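Local structure of catechol 1,2-dioxygenase (Pseudomonas putida, 2AZQ) at residues Leu109-Ala114 and Pro305-Glu310; His231-Thr236 and Glu299-Arg304. The protein probably catalyses the iron(III)-dependent intradiol ring cleavage of catechol by dioxygen, giving cis,cis-muconate in the beta-ketoadipate pathway. All coordinates share one frame; numbering follows the deposited sequence.

Contact 1: residues Leu109-Ala114 and Pro305-Glu310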
ATOM      1  N   LEU A 109      13.774   9.633  -4.226  1.00  5.76           N
ATOM      2  CA  LEU A 109      14.926   9.194  -5.019  1.00  4.62           C
ATOM      3  C   LEU A 109      16.375   9.392  -4.546  1.00  4.88           C
ATOM      4  O   LEU A 109      17.268   9.554  -5.379  1.00  6.66           O
ATOM      5  CB  LEU A 109      14.786   9.802  -6.406  1.00  3.95           C
ATOM      6  CG  LEU A 109      13.339   9.747  -6.927  1.00  4.59           C
ATOM      7  CD1 LEU A 109      13.173  10.750  -8.059  1.00  5.58           C
ATOM      8  CD2 LEU A 109      12.969   8.355  -7.349  1.00  2.00           C
ATOM      9  N   TYR A 110      16.625   9.362  -3.246  1.00  4.48           N
ATOM     10  CA  TYR A 110      17.987   9.507  -2.735  1.00  5.49           C
ATOM     11  C   TYR A 110      18.692   8.154  -2.798  1.00  7.52           C
ATOM     12  O   TYR A 110      18.027   7.124  -2.775  1.00 10.08           O
ATOM     13  CB  TYR A 110      17.952   9.947  -1.278  1.00  6.45           C
ATOM     14  CG  TYR A 110      19.315  10.056  -0.634  1.00  4.85           C
ATOM     15  CD1 TYR A 110      20.181  11.111  -0.949  1.00  4.57           C
ATOM     16  CD2 TYR A 110      19.728   9.112   0.303  1.00  2.28           C
ATOM     17  CE1 TYR A 110      21.433  11.227  -0.322  1.00  4.47           C
ATOM     18  CE2 TYR A 110      20.956   9.203   0.931  1.00  2.15           C
ATOM     19  CZ  TYR A 110      21.811  10.264   0.633  1.00  6.07           C
ATOM     20  OH  TYR A 110      22.985  10.408   1.362  1.00  7.03           O
ATOM     21  N   VAL A 111      20.026   8.162  -2.881  1.00  7.82           N
ATOM     22  CA  VAL A 111      20.853   6.941  -2.910  1.00  7.81           C
ATOM     23  C   VAL A 111      22.132   7.178  -2.088  1.00  9.25           C
ATOM     24  O   VAL A 111      22.941   8.067  -2.396  1.00 11.97           O
ATOM     25  CB  VAL A 111      21.302   6.538  -4.325  1.00  6.85           C
ATOM     26  CG1 VAL A 111      22.045   5.212  -4.230  1.00  7.02           C
ATOM     27  CG2 VAL A 111      20.114   6.463  -5.287  1.00  5.16           C
ATOM     28  N   ALA A 112      22.329   6.368  -1.054  1.00 10.13           N
ATOM     29  CA  ALA A 112      23.470   6.525  -0.158  1.00  8.42           C
ATOM     30  C   ALA A 112      24.847   6.262  -0.737  1.00  8.85           C
ATOM     31  O   ALA A 112      24.993   5.634  -1.775  1.00 10.31           O
ATOM     32  CB  ALA A 112      23.261   5.659   1.064  1.00  9.03           C
ATOM     33  N   GLY A 113      25.857   6.776  -0.044  1.00 10.69           N
ATOM     34  CA  GLY A 113      27.249   6.591  -0.428  1.00 11.11           C
ATOM     35  C   GLY A 113      27.799   7.205  -1.699  1.00 12.10           C
ATOM     36  O   GLY A 113      28.810   6.713  -2.210  1.00 14.33           O
ATOM     37  N   ALA A 114      27.177   8.260  -2.218  1.00 10.38           N
ATOM     38  CA  ALA A 114      27.677   8.881  -3.452  1.00 10.38           C
ATOM     39  C   ALA A 114      29.149   9.274  -3.331  1.00  9.22           C
ATOM     40  O   ALA A 114      29.637   9.510  -2.225  1.00 10.10           O
ATOM     41  CB  ALA A 114      26.848  10.115  -3.794  1.00 10.32           C
ATOM     42  N   PRO A 305      14.022   4.825   5.247  1.00 12.12           N
ATOM     43  CA  PRO A 305      14.748   3.827   4.454  1.00  9.93           C
ATOM     44  C   PRO A 305      15.162   4.429   3.094  1.00  9.71           C
ATOM     45  O   PRO A 305      14.396   5.169   2.471  1.00 11.03           O
ATOM     46  CB  PRO A 305      13.718   2.713   4.312  1.00  8.94           C
ATOM     47  CG  PRO A 305      12.905   2.850   5.588  1.00 10.43           C
ATOM     48  CD  PRO A 305      12.662   4.341   5.526  1.00 11.98           C
ATOM     49  N   ARG A 306      16.369   4.130   2.623  1.00  7.97           N
ATOM     50  CA  ARG A 306      16.801   4.707   1.364  1.00  5.69           C
ATOM     51  C   ARG A 306      17.666   3.778   0.561  1.00  6.36           C
ATOM     52  O   ARG A 306      18.364   2.930   1.103  1.00  8.03           O
ATOM     53  CB  ARG A 306      17.543   6.024   1.624  1.00  3.90           C
ATOM     54  CG  ARG A 306      16.660   7.073   2.299  1.00  2.00           C
ATOM     55  CD  ARG A 306      17.484   8.234   2.781  1.00  2.00           C
ATOM     56  NE  ARG A 306      16.737   9.174   3.609  1.00  2.00           N
ATOM     57  CZ  ARG A 306      16.909   9.326   4.917  1.00  2.00           C
ATOM     58  NH1 ARG A 306      17.805   8.596   5.569  1.00  2.00           N
ATOM     59  NH2 ARG A 306      16.204  10.228   5.567  1.00  2.00           N
ATOM     60  N   ALA A 307      17.619   3.946  -0.750  1.00  6.21           N
ATOM     61  CA  ALA A 307      18.414   3.120  -1.620  1.00  7.09           C
ATOM     62  C   ALA A 307      19.856   3.070  -1.131  1.00  8.86           C
ATOM     63  O   ALA A 307      20.541   4.099  -0.943  1.00  7.02           O
ATOM     64  CB  ALA A 307      18.348   3.648  -3.065  1.00  5.12           C
ATOM     65  N   LEU A 308      20.300   1.848  -0.906  1.00 11.56           N
ATOM     66  CA  LEU A 308      21.660   1.597  -0.480  1.00 17.35           C
ATOM     67  C   LEU A 308      22.149   1.997   0.905  1.00 20.18           C
ATOM     68  O   LEU A 308      23.348   1.868   1.147  1.00 20.82           O
ATOM     69  CB  LEU A 308      22.649   2.152  -1.519  1.00 16.88           C
ATOM     70  CG  LEU A 308      23.020   1.202  -2.662  1.00 17.86           C
ATOM     71  CD1 LEU A 308      21.774   0.553  -3.210  1.00 17.98           C
ATOM     72  CD2 LEU A 308      23.787   1.963  -3.750  1.00 18.65           C
ATOM     73  N   GLN A 309      21.313   2.480   1.825  1.00 22.46           N
ATOM     74  CA  GLN A 309      21.946   2.773   3.103  1.00 27.00           C
ATOM     75  C   GLN A 309      22.194   1.477   3.866  1.00 30.75           C
ATOM     76  O   GLN A 309      22.858   1.466   4.905  1.00 31.55           O
ATOM     77  CB  GLN A 309      21.188   3.814   3.942  1.00 25.10           C
ATOM     78  CG  GLN A 309      19.707   3.668   4.149  1.00 25.71           C
ATOM     79  CD  GLN A 309      19.187   4.816   5.017  1.00 25.78           C
ATOM     80  OE1 GLN A 309      19.381   5.988   4.703  1.00 24.68           O
ATOM     81  NE2 GLN A 309      18.538   4.478   6.119  1.00 28.03           N
ATOM     82  N   GLU A 310      21.700   0.383   3.287  1.00 34.73           N
ATOM     83  CA  GLU A 310      21.835  -0.973   3.826  1.00 37.58           C
ATOM     84  C   GLU A 310      21.801  -1.096   5.353  1.00 39.60           C
ATOM     85  O   GLU A 310      22.554  -1.874   5.942  1.00 39.89           O
ATOM     86  CB  GLU A 310      23.114  -1.626   3.294  1.00 37.24           C
ATOM     87  CG  GLU A 310      23.190  -1.730   1.793  1.00 36.13           C
ATOM     88  CD  GLU A 310      24.458  -2.444   1.341  1.00 37.28           C
ATOM     89  OE1 GLU A 310      24.554  -3.678   1.557  1.00 34.80           O
ATOM     90  OE2 GLU A 310      25.359  -1.766   0.788  1.00 36.82           O
TER

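Contact 2: residues His231-Thr236 and Glu299-Arg304. Unlike the reference sequence in segment 299-304: Ala-300 (reference Glu).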
ATOM      1  N   HIS A 231      25.909  20.721  14.182  1.00 15.37           N
ATOM      2  CA  HIS A 231      24.885  21.543  13.564  1.00 14.53           C
ATOM      3  C   HIS A 231      23.658  20.690  13.189  1.00 12.46           C
ATOM      4  O   HIS A 231      23.733  19.459  13.134  1.00 10.95           O
ATOM      5  CB  HIS A 231      25.516  22.334  12.395  1.00 16.24           C
ATOM      6  CG  HIS A 231      26.504  23.378  12.855  1.00 19.82           C
ATOM      7  ND1 HIS A 231      26.123  24.526  13.530  1.00 20.29           N
ATOM      8  CD2 HIS A 231      27.863  23.409  12.809  1.00 19.94           C
ATOM      9  CE1 HIS A 231      27.199  25.215  13.876  1.00 20.17           C
ATOM     10  NE2 HIS A 231      28.268  24.560  13.450  1.00 20.09           N
ATOM     11  N   ARG A 232      22.514  21.340  13.011  1.00  9.94           N
ATOM     12  CA  ARG A 232      21.292  20.621  12.698  1.00  8.53           C
ATOM     13  C   ARG A 232      21.187  20.276  11.210  1.00  7.69           C
ATOM     14  O   ARG A 232      21.286  21.141  10.343  1.00  8.16           O
ATOM     15  CB  ARG A 232      20.098  21.455  13.157  1.00 11.19           C
ATOM     16  CG  ARG A 232      18.750  20.769  13.020  1.00 12.62           C
ATOM     17  CD  ARG A 232      17.602  21.637  13.529  1.00 14.33           C
ATOM     18  NE  ARG A 232      16.318  20.940  13.449  1.00 14.68           N
ATOM     19  CZ  ARG A 232      15.137  21.525  13.631  1.00 15.21           C
ATOM     20  NH1 ARG A 232      15.064  22.822  13.905  1.00 15.47           N
ATOM     21  NH2 ARG A 232      14.023  20.818  13.518  1.00 16.97           N
ATOM     22  N   HIS A 233      20.986  18.990  10.943  1.00  7.08           N
ATOM     23  CA  HIS A 233      20.871  18.442   9.608  1.00  5.38           C
ATOM     24  C   HIS A 233      19.714  19.099   8.868  1.00  6.13           C
ATOM     25  O   HIS A 233      18.632  19.267   9.437  1.00  7.40           O
ATOM     26  CB  HIS A 233      20.649  16.943   9.730  1.00  4.67           C
ATOM     27  CG  HIS A 233      20.492  16.238   8.418  1.00  7.36           C
ATOM     28  ND1 HIS A 233      21.501  15.483   7.855  1.00  5.83           N
ATOM     29  CD2 HIS A 233      19.438  16.167   7.565  1.00  6.05           C
ATOM     30  CE1 HIS A 233      21.073  14.974   6.712  1.00  7.83           C
ATOM     31  NE2 HIS A 233      19.825  15.374   6.514  1.00  8.12           N
ATOM     32  N   LEU A 234      19.927  19.454   7.598  1.00  5.52           N
ATOM     33  CA  LEU A 234      18.891  20.126   6.790  1.00  3.90           C
ATOM     34  C   LEU A 234      18.631  19.427   5.448  1.00  3.07           C
ATOM     35  O   LEU A 234      19.564  19.044   4.749  1.00  3.61           O
ATOM     36  CB  LEU A 234      19.298  21.597   6.590  1.00  2.00           C
ATOM     37  CG  LEU A 234      18.671  22.732   5.759  1.00  2.00           C
ATOM     38  CD1 LEU A 234      19.053  22.602   4.318  1.00  2.00           C
ATOM     39  CD2 LEU A 234      17.181  22.802   5.954  1.00  2.00           C
ATOM     40  N   THR A 235      17.352  19.222   5.131  1.00  2.00           N
ATOM     41  CA  THR A 235      16.949  18.594   3.889  1.00  2.00           C
ATOM     42  C   THR A 235      16.266  19.727   3.168  1.00  3.60           C
ATOM     43  O   THR A 235      15.341  20.326   3.707  1.00  3.75           O
ATOM     44  CB  THR A 235      15.948  17.464   4.134  1.00  2.00           C
ATOM     45  OG1 THR A 235      16.590  16.458   4.900  1.00  2.00           O
ATOM     46  CG2 THR A 235      15.463  16.833   2.829  1.00  2.00           C
ATOM     47  N   THR A 236      16.730  20.039   1.963  1.00  4.14           N
ATOM     48  CA  THR A 236      16.129  21.127   1.209  1.00  5.84           C
ATOM     49  C   THR A 236      16.383  20.967  -0.296  1.00  6.27           C
ATOM     50  O   THR A 236      17.055  20.020  -0.726  1.00  6.74           O
ATOM     51  CB  THR A 236      16.701  22.486   1.695  1.00  6.54           C
ATOM     52  OG1 THR A 236      15.953  23.561   1.111  1.00  6.40           O
ATOM     53  CG2 THR A 236      18.183  22.620   1.305  1.00  4.05           C
ATOM     54  N   GLU A 299      22.021  16.212  13.879  1.00 37.86           N
ATOM     55  CA  GLU A 299      22.497  15.789  12.552  1.00 38.37           C
ATOM     56  C   GLU A 299      22.320  14.317  12.563  1.00 36.96           C
ATOM     57  O   GLU A 299      23.017  13.636  13.300  1.00 38.08           O
ATOM     58  CB  GLU A 299      23.984  16.053  12.282  1.00 40.10           C
ATOM     59  CG  GLU A 299      24.439  15.605  10.848  1.00 43.84           C
ATOM     60  CD  GLU A 299      25.166  14.205  10.742  1.00 46.23           C
ATOM     61  OE1 GLU A 299      25.456  13.738   9.597  1.00 44.65           O
ATOM     62  OE2 GLU A 299      25.470  13.580  11.789  1.00 47.66           O
ATOM     63  N   ALA A 300      21.392  13.796  11.782  1.00 35.26           N
ATOM     64  CA  ALA A 300      21.244  12.362  11.805  1.00 34.04           C
ATOM     65  C   ALA A 300      20.315  11.806  10.760  1.00 33.78           C
ATOM     66  O   ALA A 300      20.111  10.580  10.706  1.00 36.57           O
ATOM     67  CB  ALA A 300      20.800  11.905  13.196  1.00 33.79           C
ATOM     68  N   ARG A 301      19.749  12.663   9.920  1.00 30.54           N
ATOM     69  CA  ARG A 301      18.850  12.125   8.912  1.00 28.90           C
ATOM     70  C   ARG A 301      17.741  11.318   9.603  1.00 27.34           C
ATOM     71  O   ARG A 301      17.936  10.724  10.669  1.00 24.79           O
ATOM     72  CB  ARG A 301      19.603  11.155   7.991  1.00 28.84           C
ATOM     73  CG  ARG A 301      19.821  11.573   6.553  1.00 28.34           C
ATOM     74  CD  ARG A 301      20.324  10.352   5.796  1.00 27.25           C
ATOM     75  NE  ARG A 301      21.639  10.531   5.199  1.00 27.54           N
ATOM     76  CZ  ARG A 301      22.344   9.537   4.660  1.00 30.56           C
ATOM     77  NH1 ARG A 301      21.856   8.293   4.648  1.00 29.71           N
ATOM     78  NH2 ARG A 301      23.538   9.783   4.117  1.00 31.28           N
ATOM     79  N   SER A 302      16.574  11.283   8.981  1.00 25.94           N
ATOM     80  CA  SER A 302      15.491  10.502   9.530  1.00 25.50           C
ATOM     81  C   SER A 302      15.970   9.068   9.333  1.00 25.95           C
ATOM     82  O   SER A 302      16.980   8.833   8.658  1.00 25.28           O
ATOM     83  CB  SER A 302      14.224  10.725   8.714  1.00 24.21           C
ATOM     84  OG  SER A 302      14.392  10.203   7.415  1.00 21.99           O
ATOM     85  N   HIS A 303      15.274   8.109   9.930  1.00 26.65           N
ATOM     86  CA  HIS A 303      15.648   6.719   9.715  1.00 27.67           C
ATOM     87  C   HIS A 303      14.908   6.285   8.458  1.00 23.46           C
ATOM     88  O   HIS A 303      14.816   5.098   8.160  1.00 21.96           O
ATOM     89  CB  HIS A 303      15.227   5.803  10.877  1.00 36.65           C
ATOM     90  CG  HIS A 303      15.709   6.254  12.223  1.00 44.60           C
ATOM     91  ND1 HIS A 303      16.961   6.805  12.426  1.00 47.94           N
ATOM     92  CD2 HIS A 303      15.115   6.212  13.443  1.00 46.98           C
ATOM     93  CE1 HIS A 303      17.114   7.087  13.710  1.00 49.07           C
ATOM     94  NE2 HIS A 303      16.008   6.737  14.348  1.00 49.75           N
ATOM     95  N   ARG A 304      14.346   7.249   7.740  1.00 18.50           N
ATOM     96  CA  ARG A 304      13.659   6.907   6.520  1.00 15.31           C
ATOM     97  C   ARG A 304      14.569   5.958   5.716  1.00 14.49           C
ATOM     98  O   ARG A 304      15.774   6.194   5.593  1.00 14.95           O
ATOM     99  CB  ARG A 304      13.361   8.171   5.714  1.00 12.00           C
ATOM    100  CG  ARG A 304      12.734   7.898   4.361  1.00  9.12           C
ATOM    101  CD  ARG A 304      12.285   9.154   3.629  1.00  5.13           C
ATOM    102  NE  ARG A 304      11.643   8.768   2.381  1.00  3.35           N
ATOM    103  CZ  ARG A 304      11.019   9.594   1.556  1.00  2.65           C
ATOM    104  NH1 ARG A 304      10.464   9.130   0.442  1.00  3.79           N
ATOM    105  NH2 ARG A 304      10.947  10.876   1.841  1.00  3.17           N
TER

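Contact 1: residues Leu109-Ala114 and Pro305-Glu310
Residues Tyr-110 to Ala-112 pack against a type II beta turn, Arg-306 to Gln-309, close to the C-terminus. The central peptide of this turn presents the carbonyl of Ala-307 to the other segment, where it accepts the one hydrogen bond across the contact: Ala-112 N lies 2.9 Å from Ala-307 O, and the bond is nearly straight (167° at the hydrogen).

Apolar contacts flank it. Val-111 has CG1 anti to its backbone N (chi1 -175°), which sets CG1 3.7 Å from Leu-308 CD2, the two side chains lying side by side; its CG2 meets Ala-307 CB. Ala-112 CB rests on Gln-309 CB at 4.0 Å.

The polar side chains meet through carbon. Arg-306 CD comes within 3.5 Å of Tyr-110 CD2, while the guanidinium stands at 87° to the ring and does not stack on it. Tyr-110 OH is held by Asp-153, and Arg-306 NE by a salt bridge to Glu-106, both outside the segments. An alanine in place of Arg-306 would probably leave Glu-106 without this mate and take away the CD contact to Tyr-110 CD2. Within the turn, Arg-306 NH1 donates to Gln-309 OE1 at 3.2 Å, the oxygen lying near the guanidinium plane.

Contact 2: residues His231-Thr236 and Glu299-Arg304
His-233 lays one face of its imidazole under the backbone of Arg-301, whose N sits 3.9 Å above the ring plane, over its centre. Beyond that amide, the aliphatic part of the same residue continues the overlap: Arg-301 CG is 3.6 Å from His-233 CE1, the chain bends at chi3, where NE turns off, and the guanidinium plane lies 65° from the ring. The imidazole is directed to this place with CG anti to the backbone N (chi1 179°).

Glu-299 comes to the same ring from another direction, its CG at the edge, near the ring plane and 4.2 Å from His-233 ND1. Closer packing lies at the base of the side chain, where His-233 CB is 3.6 Å from Glu-299 CA. Next to this, Glu-299 CB rests on His-231 O at 3.5 Å. The carboxylate makes no salt bridge here, as OE1 stays 4.7 Å from His-233 ND1.

No hydrogen bond joins the two segments; the nearby backbone bonding of His-233 with Ala-298 joins the two stretches of backbone just ahead of Glu-299, and Phe-225 also meets the imidazole. Farther along, Arg-304 forms a cation-pi pair with Trp-56 of the second subunit. The C-terminal tail thus packs on the loop that leads into strand 234-240, part of the mixed beta-sheet core of this intradiol ring-cleavage dioxygenase.

Along the chain the order is 109-114, 231-236, 299-304 and 305-310, so contact 2 is nested within the loop closed by contact 1. Their centres are 14 Å apart, and the second segments run on without a break from Arg-304 to Pro-305. Both first segments lead into strands of the same mixed sheet: 109-114 into 116-118, and 231-236 into 234-240, which pairs with the strand carrying the iron ligands His-221 and His-223. Arg-301 bridges the two sites, with a weak hydrogen bond from NH1 to Gln-309 OE1. The C-terminal tail therefore lies along the catalytic domain, and around Ser-302 to Pro-305 it also touches the second subunit.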